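Local coordinates for putative Fe-S biosynthesis protein (Lactobacillus salivarius, PDB 2P2E) that is of unknown function but probably takes part in the assembly of iron-sulphur clusters, at residues 21-26 with 55-60; 27-32 with 50-55; 32-37 with 78-83. All blocks are in the same frame, centred on the assembly; numbering follows the deposited sequence.

Contact 1. Residues 21-26 with 55-60; sequences DSNAVL and SKDMDY
Val-25 and Tyr-60 make the tight, buried half of this contact, where the start of strand 24-30 meets the loop that follows strand 49-55. CG1 of Val-25, anti to the backbone N (chi1 173°), sits over one face of the Tyr-60 ring, 4.2 Å from the ring centroid, as a CH-pi contact. The other methyl, CG2, packs on Lys-56 CG at 3.6 Å and near the Tyr-60 hydroxyl. An alanine in place of Val-25 would probably open a gap over the Tyr-60 ring and take away the methyl that packs on Lys-56 CG. Ala-24 and Ser-55 pair where strand 24-30 begins and strand 49-55 ends, an antiparallel non-hydrogen-bonded pair.

The solvent side is looser and polar. Lys-56 runs extended beyond CG, and its NZ donates to Ser-22 O at 2.7 Å, with a C=O...N angle of 171°. Its backbone N bonds to Asn-23 O (3.1 Å), in the type I turn from Asp-21 to Ala-24, where Asp-21 OD1 accepts from Asn-23 N as an Asx turn. A second type I turn starts at Ser-55. Because the lysine charge meets a neutral carbonyl, it would probably polarise that peptide group; with the backbone bond to Asn-23 O it joins one turn to the other.

Contact 2. Residues 27-32 with 50-55; sequences LLDFDD and RILVVS
In the antiparallel pair of strands 24-30 and 49-55, the guanidinium of Arg-50 lies between Asp-31 and Leu-52, with Asp-29 at its edge. Over one face, nearly at the centre, Asp-31 OD2 stands 3.7 Å above the plane, and the carboxylate is stacked within 2° of parallel; Leu-52 CG lies over the opposite face, offset toward the rim. Asp-29 OD2 occupies the edge in plane and accepts both NE, at 2.8 Å through its anti lone pair, and NH2, at 3.1 Å. Arg-50 CG lies between the backbone N and the carbonyl carbon (chi1 62°), and the chain runs extended from there to NE, alongside Asp-29. Asp-31 completes the salt-bridge network with charge alone, since no N-H points at its OD1, and this pairing is long. Two buried carboxylates beside one arginine are likely to need further partners: Asp-29 OD1 bonds to the hydroxyl of Tyr-64, while Arg-50 NH1 donates to Val-42 O.

Backbone bonds in both directions join Leu-27 to Leu-52 and Asp-29 to Arg-50. Between them the non-hydrogen-bonded pair Leu-28 and Ile-51 points its side chains to the other face of the sheet, CD1 to CD1 at 3.6 Å. On the face with the salt bridges, Leu-27 CD1 meets Val-54 CG1 at 4.0 Å, and Leu-52 CD2 presses on Asp-29 CB at 3.4 Å.

Contact 3. Residues 32-37 with 78-83; sequences DGVGAL and KGYSKM
An Asx turn at Asp-32, in the loop after strand 24-30, receives Lys-78 and Tyr-80 from the chain that leaves strand 75-77 and enters a 3-10 segment. OD1 of Asp-32 accepts from Val-34 N at 2.9 Å and from Lys-78 NZ, also at 2.9 Å, the two donors coming from opposite faces of the carboxylate plane. The lysine bond is a salt bridge made tip to tip, with NZ on the syn side but 34° out of the plane. OD2 accepts a hydrogen bond from the Tyr-80 hydroxyl, on its syn lone pair, at 2.7 Å. That oxygen lies at the edge of the tyrosine ring and in its plane, and carboxylate and ring are nearly coplanar, 16° apart.

The Lys-78 chain bends at chi3 (-74°), which turns CE aside from the line of the chain. NZ also donates to Val-34 O at 3.0 Å and, outside these segments, to the carbonyl of Phe-30, its strongest partner; a bond to Tyr-80 OH is weak. Val-34 CB also lies close to that hydroxyl, and both residues are exposed. At the foot of the 3-10 segment, Ser-81 OG donates to Lys-78 O at 2.6 Å, in the carbonyl plane.

Both carboxylate oxygens of Asp-32 are therefore held, which would fix its rotation. One ammonium group shared among an acid and two backbone carbonyls ties loop 32-37 and Phe-30 of strand 24-30 to the chain that leaves strand 75-77, and the nearby positive charge would probably favour the ionised aspartate.

How the contacts relate
After strand 4-7 and helix 9-19 the chain reaches strand 24-30, which takes part in contacts 1 and 2. Contact 1 joins its start, and the turn before it, to the loop after strand 49-55, closing a loop of 28 residues. Contact 2 pairs the rest of strand 24-30 with strand 49-55, closes a shorter loop of 17 residues within that one, and shares Ser-55 with contact 1. Contact 3 closes the longest, 40 residues, and crosses both: it links the loop following strand 24-30 to the segment after strand 75-77, the other sheet neighbour of strand 24-30, and shares Asp-32 with contact 2. Leu-37 touches Tyr-60, Leu-27 and Val-54, so loop 32-37 packs against both other contacts.

Contact 1. Residues 21-26 with 55-60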
loop_
_atom_site.group_PDB
_atom_site.type_symbol
_atom_site.label_atom_id
_atom_site.label_comp_id
_atom_site.label_asym_id
_atom_site.label_seq_id
_atom_site.Cartn_x
_atom_site.Cartn_y
_atom_site.Cartn_z
ATOM N N ASP A 21 -0.787 -15.321 -1.327
ATOM C CA ASP A 21 -0.385 -15.591 -2.704
ATOM C C ASP A 21 1.132 -15.454 -2.857
ATOM O O ASP A 21 1.637 -14.349 -3.015
ATOM C CB ASP A 21 -1.057 -14.615 -3.671
ATOM C CG ASP A 21 -0.820 -14.981 -5.129
ATOM O OD1 ASP A 21 0.129 -15.738 -5.424
ATOM O OD2 ASP A 21 -1.585 -14.507 -5.987
ATOM N N SER A 22 1.846 -16.574 -2.825
ATOM C CA SER A 22 3.299 -16.577 -2.974
ATOM C C SER A 22 3.745 -15.697 -4.140
ATOM O O SER A 22 4.822 -15.099 -4.109
ATOM C CB SER A 22 3.797 -17.999 -3.232
ATOM O OG SER A 22 3.387 -18.875 -2.207
ATOM N N ASN A 23 2.902 -15.634 -5.166
ATOM C CA ASN A 23 3.188 -14.871 -6.372
ATOM C C ASN A 23 2.717 -13.417 -6.255
ATOM O O ASN A 23 2.726 -12.667 -7.240
ATOM C CB ASN A 23 2.498 -15.548 -7.563
ATOM C CG ASN A 23 3.310 -15.455 -8.843
ATOM O OD1 ASN A 23 2.921 -14.772 -9.805
ATOM N ND2 ASN A 23 4.450 -16.146 -8.865
ATOM N N ALA A 24 2.313 -13.021 -5.052
ATOM C CA ALA A 24 1.822 -11.667 -4.847
ATOM C C ALA A 24 2.774 -10.733 -4.102
ATOM O O ALA A 24 3.484 -11.148 -3.181
ATOM C CB ALA A 24 0.487 -11.713 -4.132
ATOM N N VAL A 25 2.748 -9.468 -4.517
ATOM C CA VAL A 25 3.562 -8.398 -3.957
ATOM C C VAL A 25 2.648 -7.219 -3.605
ATOM O O VAL A 25 1.710 -6.909 -4.328
ATOM C CB VAL A 25 4.633 -7.924 -4.980
ATOM C CG1 VAL A 25 5.367 -6.696 -4.460
ATOM C CG2 VAL A 25 5.615 -9.042 -5.251
ATOM N N LEU A 26 2.924 -6.567 -2.481
ATOM C CA LEU A 26 2.127 -5.431 -2.040
ATOM C C LEU A 26 2.799 -4.102 -2.316
ATOM O O LEU A 26 4.010 -3.951 -2.136
ATOM C CB LEU A 26 1.842 -5.535 -0.546
ATOM C CG LEU A 26 0.883 -6.648 -0.145
ATOM C CD1 LEU A 26 0.731 -6.682 1.344
ATOM C CD2 LEU A 26 -0.453 -6.407 -0.797
ATOM N N SER A 55 1.514 -9.087 -9.260
ATOM C CA SER A 55 2.194 -10.376 -9.295
ATOM C C SER A 55 3.672 -10.102 -9.512
ATOM O O SER A 55 4.056 -9.046 -10.019
ATOM C CB SER A 55 1.666 -11.239 -10.438
ATOM O OG SER A 55 0.273 -11.453 -10.325
ATOM N N LYS A 56 4.505 -11.061 -9.141
ATOM C CA LYS A 56 5.937 -10.894 -9.283
ATOM C C LYS A 56 6.389 -10.831 -10.733
ATOM O O LYS A 56 7.581 -10.705 -11.001
ATOM C CB LYS A 56 6.653 -12.017 -8.539
ATOM C CG LYS A 56 6.315 -12.024 -7.056
ATOM C CD LYS A 56 7.049 -13.114 -6.289
ATOM C CE LYS A 56 6.801 -12.989 -4.789
ATOM N NZ LYS A 56 7.366 -14.159 -4.039
ATOM N N ASP A 57 5.451 -10.903 -11.671
ATOM C CA ASP A 57 5.819 -10.834 -13.085
ATOM C C ASP A 57 5.642 -9.431 -13.676
ATOM O O ASP A 57 6.324 -9.062 -14.636
ATOM C CB ASP A 57 5.012 -11.850 -13.912
ATOM C CG ASP A 57 3.516 -11.773 -13.645
ATOM O OD1 ASP A 57 3.066 -12.346 -12.631
ATOM O OD2 ASP A 57 2.791 -11.132 -14.441
HETATM N N MSE A 58 4.732 -8.653 -13.103
HETATM C CA MSE A 58 4.473 -7.299 -13.581
HETATM C C MSE A 58 5.641 -6.379 -13.239
HETATM O O MSE A 58 6.348 -6.597 -12.256
HETATM C CB MSE A 58 3.164 -6.796 -12.968
HETATM C CG MSE A 58 1.941 -7.537 -13.507
HETATM SE SE MSE A 58 0.325 -7.433 -12.412
HETATM C CE MSE A 58 0.014 -9.355 -12.147
ATOM N N ASP A 59 5.858 -5.359 -14.057
ATOM C CA ASP A 59 6.966 -4.444 -13.817
ATOM C C ASP A 59 6.662 -3.342 -12.810
ATOM O O ASP A 59 6.268 -2.238 -13.174
ATOM C CB ASP A 59 7.427 -3.827 -15.131
ATOM C CG ASP A 59 8.562 -2.844 -14.938
ATOM O OD1 ASP A 59 9.526 -3.177 -14.202
ATOM O OD2 ASP A 59 8.489 -1.740 -15.529
ATOM N N TYR A 60 6.873 -3.660 -11.542
ATOM C CA TYR A 60 6.624 -2.740 -10.453
ATOM C C TYR A 60 7.953 -2.350 -9.849
ATOM O O TYR A 60 8.047 -1.396 -9.092
ATOM C CB TYR A 60 5.784 -3.442 -9.393
ATOM C CG TYR A 60 6.504 -4.597 -8.739
ATOM C CD1 TYR A 60 7.313 -4.397 -7.627
ATOM C CD2 TYR A 60 6.408 -5.887 -9.257
ATOM C CE1 TYR A 60 8.014 -5.453 -7.038
ATOM C CE2 TYR A 60 7.108 -6.953 -8.682
ATOM C CZ TYR A 60 7.912 -6.730 -7.569
ATOM O OH TYR A 60 8.620 -7.772 -6.986
#

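Contact 2. Residues 27-32 with 50-55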
loop_
_atom_site.group_PDB
_atom_site.type_symbol
_atom_site.label_atom_id
_atom_site.label_comp_id
_atom_site.label_asym_id
_atom_site.label_seq_id
_atom_site.Cartn_x
_atom_site.Cartn_y
_atom_site.Cartn_z
ATOM N N LEU A 27 1.998 -3.136 -2.743
ATOM C CA LEU A 27 2.515 -1.820 -3.028
ATOM C C LEU A 27 1.730 -0.736 -2.311
ATOM O O LEU A 27 0.499 -0.765 -2.270
ATOM C CB LEU A 27 2.460 -1.538 -4.523
ATOM C CG LEU A 27 3.038 -2.567 -5.482
ATOM C CD1 LEU A 27 2.821 -2.049 -6.893
ATOM C CD2 LEU A 27 4.514 -2.802 -5.212
ATOM N N LEU A 28 2.450 0.210 -1.727
ATOM C CA LEU A 28 1.817 1.347 -1.089
ATOM C C LEU A 28 1.996 2.389 -2.179
ATOM O O LEU A 28 3.041 3.024 -2.290
ATOM C CB LEU A 28 2.563 1.756 0.169
ATOM C CG LEU A 28 1.987 2.987 0.862
ATOM C CD1 LEU A 28 0.492 2.822 1.133
ATOM C CD2 LEU A 28 2.733 3.191 2.152
ATOM N N ASP A 29 0.972 2.533 -3.003
ATOM C CA ASP A 29 1.019 3.445 -4.124
ATOM C C ASP A 29 0.563 4.863 -3.845
ATOM O O ASP A 29 -0.358 5.098 -3.071
ATOM C CB ASP A 29 0.193 2.855 -5.276
ATOM C CG ASP A 29 0.092 3.781 -6.470
ATOM O OD1 ASP A 29 1.150 4.230 -6.961
ATOM O OD2 ASP A 29 -1.042 4.052 -6.923
ATOM N N PHE A 30 1.248 5.812 -4.470
ATOM C CA PHE A 30 0.875 7.209 -4.369
ATOM C C PHE A 30 0.253 7.439 -5.745
ATOM O O PHE A 30 0.944 7.493 -6.762
ATOM C CB PHE A 30 2.095 8.102 -4.165
ATOM C CG PHE A 30 1.740 9.488 -3.747
ATOM C CD1 PHE A 30 1.020 9.702 -2.572
ATOM C CD2 PHE A 30 2.071 10.578 -4.538
ATOM C CE1 PHE A 30 0.624 10.980 -2.195
ATOM C CE2 PHE A 30 1.682 11.862 -4.173
ATOM C CZ PHE A 30 0.956 12.060 -2.996
ATOM N N ASP A 31 -1.069 7.534 -5.756
ATOM C CA ASP A 31 -1.848 7.693 -6.971
ATOM C C ASP A 31 -1.665 9.041 -7.631
ATOM O O ASP A 31 -2.458 9.942 -7.409
ATOM C CB ASP A 31 -3.319 7.486 -6.642
ATOM C CG ASP A 31 -4.132 7.180 -7.855
ATOM O OD1 ASP A 31 -3.565 7.263 -8.962
ATOM O OD2 ASP A 31 -5.328 6.857 -7.707
ATOM N N ASP A 32 -0.636 9.178 -8.456
ATOM C CA ASP A 32 -0.371 10.451 -9.117
ATOM C C ASP A 32 -0.154 10.290 -10.615
ATOM O O ASP A 32 0.206 11.239 -11.312
ATOM C CB ASP A 32 0.856 11.115 -8.488
ATOM C CG ASP A 32 2.050 10.183 -8.425
ATOM O OD1 ASP A 32 2.030 9.143 -9.115
ATOM O OD2 ASP A 32 3.011 10.494 -7.694
ATOM N N ARG A 50 -2.935 4.356 -1.526
ATOM C CA ARG A 50 -3.800 3.210 -1.720
ATOM C C ARG A 50 -2.928 1.968 -1.828
ATOM O O ARG A 50 -1.749 2.063 -2.159
ATOM C CB ARG A 50 -4.628 3.380 -2.987
ATOM C CG ARG A 50 -3.785 3.458 -4.220
ATOM C CD ARG A 50 -4.613 3.389 -5.477
ATOM N NE ARG A 50 -3.770 3.576 -6.648
ATOM C CZ ARG A 50 -4.172 3.376 -7.894
ATOM N NH1 ARG A 50 -5.412 2.978 -8.139
ATOM N NH2 ARG A 50 -3.332 3.568 -8.898
ATOM N N ILE A 51 -3.498 0.807 -1.536
ATOM C CA ILE A 51 -2.747 -0.438 -1.627
ATOM C C ILE A 51 -3.007 -1.161 -2.929
ATOM O O ILE A 51 -4.153 -1.402 -3.296
ATOM C CB ILE A 51 -3.101 -1.417 -0.504
ATOM C CG1 ILE A 51 -2.956 -0.726 0.841
ATOM C CG2 ILE A 51 -2.191 -2.628 -0.563
ATOM C CD1 ILE A 51 -1.639 -0.068 1.015
ATOM N N LEU A 52 -1.934 -1.512 -3.620
ATOM C CA LEU A 52 -2.044 -2.234 -4.875
ATOM C C LEU A 52 -1.417 -3.596 -4.698
ATOM O O LEU A 52 -0.401 -3.731 -4.018
ATOM C CB LEU A 52 -1.288 -1.508 -5.985
ATOM C CG LEU A 52 -1.887 -0.311 -6.713
ATOM C CD1 LEU A 52 -2.596 0.607 -5.735
ATOM C CD2 LEU A 52 -0.767 0.418 -7.442
ATOM N N VAL A 53 -2.026 -4.608 -5.296
ATOM C CA VAL A 53 -1.466 -5.940 -5.240
ATOM C C VAL A 53 -1.257 -6.375 -6.681
ATOM O O VAL A 53 -2.168 -6.332 -7.514
ATOM C CB VAL A 53 -2.376 -6.922 -4.473
ATOM C CG1 VAL A 53 -3.790 -6.726 -4.882
ATOM C CG2 VAL A 53 -1.945 -8.364 -4.738
ATOM N N VAL A 54 -0.017 -6.754 -6.957
ATOM C CA VAL A 54 0.411 -7.188 -8.268
ATOM C C VAL A 54 1.053 -8.550 -8.132
ATOM O O VAL A 54 1.137 -9.090 -7.033
ATOM C CB VAL A 54 1.470 -6.242 -8.825
ATOM C CG1 VAL A 54 0.900 -4.856 -8.986
ATOM C CG2 VAL A 54 2.658 -6.219 -7.889
ATOM N N SER A 55 1.514 -9.087 -9.260
ATOM C CA SER A 55 2.194 -10.376 -9.295
ATOM C C SER A 55 3.672 -10.102 -9.512
ATOM O O SER A 55 4.056 -9.046 -10.019
ATOM C CB SER A 55 1.666 -11.239 -10.438
ATOM O OG SER A 55 0.273 -11.453 -10.325
#

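Contact 3. Residues 32-37 with 78-83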
loop_
_atom_site.group_PDB
_atom_site.type_symbol
_atom_site.label_atom_id
_atom_site.label_comp_id
_atom_site.label_asym_id
_atom_site.label_seq_id
_atom_site.Cartn_x
_atom_site.Cartn_y
_atom_site.Cartn_z
ATOM N N ASP A 32 -0.636 9.178 -8.456
ATOM C CA ASP A 32 -0.371 10.451 -9.117
ATOM C C ASP A 32 -0.154 10.290 -10.615
ATOM O O ASP A 32 0.206 11.239 -11.312
ATOM C CB ASP A 32 0.856 11.115 -8.488
ATOM C CG ASP A 32 2.050 10.183 -8.425
ATOM O OD1 ASP A 32 2.030 9.143 -9.115
ATOM O OD2 ASP A 32 3.011 10.494 -7.694
ATOM N N GLY A 33 -0.370 9.081 -11.113
ATOM C CA GLY A 33 -0.196 8.850 -12.529
ATOM C C GLY A 33 1.224 8.496 -12.911
ATOM O O GLY A 33 1.484 8.142 -14.058
ATOM N N VAL A 34 2.151 8.600 -11.967
ATOM C CA VAL A 34 3.536 8.256 -12.259
ATOM C C VAL A 34 3.766 6.742 -12.065
ATOM O O VAL A 34 3.335 6.150 -11.067
ATOM C CB VAL A 34 4.510 9.052 -11.355
ATOM C CG1 VAL A 34 5.946 8.775 -11.765
ATOM C CG2 VAL A 34 4.221 10.534 -11.459
ATOM N N GLY A 35 4.434 6.123 -13.034
ATOM C CA GLY A 35 4.714 4.698 -12.950
ATOM C C GLY A 35 3.947 3.896 -13.982
ATOM O O GLY A 35 2.832 4.270 -14.361
ATOM N N ALA A 36 4.543 2.799 -14.445
ATOM C CA ALA A 36 3.892 1.947 -15.439
ATOM C C ALA A 36 2.586 1.385 -14.895
ATOM O O ALA A 36 1.618 1.214 -15.636
ATOM C CB ALA A 36 4.816 0.799 -15.850
ATOM N N LEU A 37 2.555 1.115 -13.596
ATOM C CA LEU A 37 1.361 0.544 -12.989
ATOM C C LEU A 37 0.153 1.468 -13.015
ATOM O O LEU A 37 -0.991 1.010 -12.988
ATOM C CB LEU A 37 1.662 0.060 -11.565
ATOM C CG LEU A 37 2.513 -1.225 -11.589
ATOM C CD1 LEU A 37 3.988 -0.897 -11.890
ATOM C CD2 LEU A 37 2.396 -1.933 -10.252
ATOM N N LYS A 78 7.102 3.908 -4.464
ATOM C CA LYS A 78 7.897 4.776 -5.309
ATOM C C LYS A 78 8.749 5.633 -4.396
ATOM O O LYS A 78 8.236 6.303 -3.502
ATOM C CB LYS A 78 6.983 5.630 -6.181
ATOM C CG LYS A 78 6.164 4.792 -7.144
ATOM C CD LYS A 78 5.235 5.618 -8.006
ATOM C CE LYS A 78 4.047 6.127 -7.229
ATOM N NZ LYS A 78 2.976 6.614 -8.146
ATOM N N GLY A 79 10.058 5.582 -4.607
ATOM C CA GLY A 79 10.969 6.349 -3.782
ATOM C C GLY A 79 10.471 7.720 -3.379
ATOM O O GLY A 79 10.239 7.974 -2.205
ATOM N N TYR A 80 10.279 8.594 -4.360
ATOM C CA TYR A 80 9.834 9.959 -4.111
ATOM C C TYR A 80 8.662 10.146 -3.163
ATOM O O TYR A 80 8.667 11.071 -2.366
ATOM C CB TYR A 80 9.519 10.656 -5.434
ATOM C CG TYR A 80 8.313 10.121 -6.166
ATOM C CD1 TYR A 80 7.059 10.696 -5.991
ATOM C CD2 TYR A 80 8.433 9.069 -7.070
ATOM C CE1 TYR A 80 5.952 10.245 -6.705
ATOM C CE2 TYR A 80 7.332 8.610 -7.793
ATOM C CZ TYR A 80 6.096 9.207 -7.606
ATOM O OH TYR A 80 5.015 8.782 -8.345
ATOM N N SER A 81 7.654 9.292 -3.238
ATOM C CA SER A 81 6.501 9.455 -2.359
ATOM C C SER A 81 6.882 9.340 -0.892
ATOM O O SER A 81 6.070 9.590 -0.007
ATOM C CB SER A 81 5.406 8.439 -2.709
ATOM O OG SER A 81 5.921 7.127 -2.771
ATOM N N LYS A 82 8.130 8.977 -0.644
ATOM C CA LYS A 82 8.642 8.832 0.712
ATOM C C LYS A 82 8.431 10.135 1.467
ATOM O O LYS A 82 8.286 10.139 2.692
ATOM C CB LYS A 82 10.132 8.500 0.648
ATOM C CG LYS A 82 10.773 8.098 1.951
ATOM C CD LYS A 82 12.225 7.674 1.694
ATOM C CE LYS A 82 12.920 7.164 2.966
ATOM N NZ LYS A 82 14.339 6.744 2.696
HETATM N N MSE A 83 8.410 11.239 0.722
HETATM C CA MSE A 83 8.241 12.562 1.311
HETATM C C MSE A 83 6.842 12.760 1.879
HETATM O O MSE A 83 6.608 13.671 2.680
HETATM C CB MSE A 83 8.539 13.652 0.275
HETATM C CG MSE A 83 7.514 13.783 -0.843
HETATM SE SE MSE A 83 7.970 15.231 -2.097
HETATM C CE MSE A 83 8.024 16.713 -0.818
#